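Local atomic coordinates of cysteine synthase 3 (Entamoeba histolytica, PDB entry 6KR5), a protein that probably catalyses the pyridoxal-phosphate-dependent synthesis of L-cysteine from O-acetylserine and sulfide, as a cysteine synthase (O-acetylserine sulfhydrylase). Residues Val46-Cys50 with Ile305-Cys309. Coordinates in Å, arbitrary orientation, origin at the centre of the assembly. Where two conformers were deposited one is given. Numbering follows the deposited sequence.
Sequences VKLEC and ILPDC. With PLP (pyridoxal-5'-phosphate), chain D.
Two backbone hydrogen bonds tie the strands in parallel: Leu306 N donates to Lys47 O (2.9 Å), and Glu49 N to Leu306 O (3.1 Å). A water accepting from Cys50 N (2.9 Å) and donating to Leu306 O bridges the backbones where this ladder ends, although Cys50 CA stays 4.6 Å from Asp308 CA. Lys47 lies beside Ile305 (CA to CA 4.9 Å) and Leu48 beside Leu306 (5.3 Å). Glu49-Cys50 then turns 3-10, while 307-309 is loop. Extended until its p chi4, Lys47 reaches a salt bridge with Glu175; Glu49 salt-bridges Arg60 and hydrogen-bonds Thr24. Lys47 CB and Ile305 CD1 (4.0 Å) share one face; on the opposite face, Leu306 CD1 packs against Leu48 CD2 (3.4 Å) and Val46 CB (3.6 Å). Cys50 and Cys309 form a disulfide in this crystal, but both have two conformers; in those given, SG to SG is 3.7 Å, too long to bond. Pro307 CB lies 3.2 Å from PLP N1, and Asp308 OD2, held by Tyr313 and Asn88, 3.2 Å from PLP C2A. Neighbouring parallel strands, one running at its C-terminal end into a loop against the cofactor, characterise the larger sheet of fold-type II PLP enzymes.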
loop_
_atom_site.group_PDB
_atom_site.type_symbol
_atom_site.label_atom_id
_atom_site.label_comp_id
_atom_site.label_asym_id
_atom_site.label_seq_id
_atom_site.Cartn_x
_atom_site.Cartn_y
_atom_site.Cartn_z
ATOM N N VAL B 46 10.245 3.044 -13.002
ATOM C CA VAL B 46 9.669 1.909 -12.286
ATOM C C VAL B 46 8.159 2.078 -12.200
ATOM O O VAL B 46 7.658 3.155 -11.850
ATOM C CB VAL B 46 10.297 1.732 -10.888
ATOM C CG1 VAL B 46 11.714 1.197 -11.026
ATOM C CG2 VAL B 46 10.277 3.026 -10.071
ATOM N N LYS B 47 7.431 1.006 -12.510
ATOM C CA LYS B 47 5.974 1.004 -12.441
ATOM C C LYS B 47 5.566 0.335 -11.137
ATOM O O LYS B 47 5.877 -0.838 -10.918
ATOM C CB LYS B 47 5.358 0.279 -13.635
ATOM C CG LYS B 47 3.837 0.418 -13.660
ATOM C CD LYS B 47 3.249 0.151 -15.020
ATOM C CE LYS B 47 1.732 0.331 -15.003
ATOM N NZ LYS B 47 1.244 1.728 -14.768
ATOM N N LEU B 48 4.890 1.088 -10.267
ATOM C CA LEU B 48 4.708 0.685 -8.870
ATOM C C LEU B 48 3.361 -0.006 -8.693
ATOM O O LEU B 48 2.353 0.627 -8.357
ATOM C CB LEU B 48 4.844 1.897 -7.961
ATOM C CG LEU B 48 6.139 2.647 -8.228
ATOM C CD1 LEU B 48 6.231 3.816 -7.270
ATOM C CD2 LEU B 48 7.306 1.739 -8.027
ATOM N N GLU B 49 3.362 -1.333 -8.862
ATOM C CA GLU B 49 2.132 -2.089 -8.682
ATOM C C GLU B 49 1.731 -2.176 -7.218
ATOM O O GLU B 49 0.625 -2.637 -6.909
ATOM C CB GLU B 49 2.283 -3.470 -9.323
ATOM C CG GLU B 49 2.408 -3.357 -10.845
ATOM C CD GLU B 49 1.143 -2.777 -11.467
ATOM O OE1 GLU B 49 0.073 -3.373 -11.221
ATOM O OE2 GLU B 49 1.215 -1.752 -12.189
ATOM N N CYS B 50 2.584 -1.713 -6.309
ATOM C CA CYS B 50 2.186 -1.578 -4.919
ATOM C C CYS B 50 1.064 -0.565 -4.730
ATOM O O CYS B 50 0.432 -0.548 -3.664
ATOM C CB CYS B 50 3.399 -1.172 -4.097
ATOM S SG CYS B 50 3.053 -1.025 -2.363
ATOM N N ILE B 305 8.742 -3.277 -14.154
ATOM C CA ILE B 305 7.593 -3.580 -13.303
ATOM C C ILE B 305 8.085 -3.891 -11.899
ATOM O O ILE B 305 8.976 -4.730 -11.718
ATOM C CB ILE B 305 6.800 -4.773 -13.863
ATOM C CG1 ILE B 305 6.356 -4.518 -15.299
ATOM C CG2 ILE B 305 5.590 -5.064 -12.972
ATOM C CD1 ILE B 305 5.465 -3.287 -15.441
ATOM N N LEU B 306 7.491 -3.233 -10.893
ATOM C CA LEU B 306 7.750 -3.562 -9.489
ATOM C C LEU B 306 6.492 -4.211 -8.923
ATOM O O LEU B 306 5.522 -3.504 -8.615
ATOM C CB LEU B 306 8.129 -2.313 -8.682
ATOM C CG LEU B 306 9.279 -1.453 -9.235
ATOM C CD1 LEU B 306 9.817 -0.546 -8.127
ATOM C CD2 LEU B 306 10.378 -2.292 -9.798
ATOM N N PRO B 307 6.444 -5.543 -8.785
ATOM C CA PRO B 307 5.148 -6.207 -8.522
ATOM C C PRO B 307 4.504 -5.942 -7.164
ATOM O O PRO B 307 3.269 -6.065 -7.071
ATOM C CB PRO B 307 5.489 -7.698 -8.681
ATOM C CG PRO B 307 6.630 -7.714 -9.667
ATOM C CD PRO B 307 7.457 -6.503 -9.271
ATOM N N ASP B 308 5.258 -5.648 -6.102
ATOM C CA ASP B 308 4.623 -5.423 -4.797
ATOM C C ASP B 308 5.586 -4.668 -3.883
ATOM O O ASP B 308 6.668 -4.237 -4.305
ATOM C CB ASP B 308 4.109 -6.733 -4.164
ATOM C CG ASP B 308 5.213 -7.659 -3.644
ATOM O OD1 ASP B 308 6.422 -7.371 -3.812
ATOM O OD2 ASP B 308 4.849 -8.719 -3.065
ATOM N N CYS B 309 5.193 -4.529 -2.621
ATOM C CA CYS B 309 5.851 -3.661 -1.654
ATOM C C CYS B 309 6.688 -4.463 -0.662
ATOM O O CYS B 309 6.358 -5.600 -0.320
ATOM C CB CYS B 309 4.805 -2.843 -0.899
ATOM S SG CYS B 309 5.496 -1.731 0.335
HETATM N N1 PLP D . 6.474 -10.714 -8.007
HETATM C C2 PLP D . 5.379 -10.819 -7.193
HETATM C C2A PLP D . 5.497 -10.346 -5.778
HETATM C C3 PLP D . 4.200 -11.348 -7.687
HETATM O O3 PLP D . 3.121 -11.447 -6.855
HETATM C C4 PLP D . 4.128 -11.767 -9.009
HETATM C C4A PLP D . 2.908 -12.433 -9.536
HETATM O O4A PLP D . 1.938 -12.630 -8.793
HETATM C C5 PLP D . 5.249 -11.650 -9.829
HETATM C C6 PLP D . 6.413 -11.129 -9.313
HETATM C C5A PLP D . 5.259 -12.129 -11.264
HETATM O O4P PLP D . 4.262 -11.574 -12.076
HETATM P P PLP D . 3.638 -12.531 -13.198
HETATM O O1P PLP D . 4.787 -13.148 -13.975
HETATM O O2P PLP D . 2.853 -13.599 -12.491
HETATM O O3P PLP D . 2.780 -11.673 -14.057
HETATM O O HOH W 1 5.466 -1.475 -6.493
#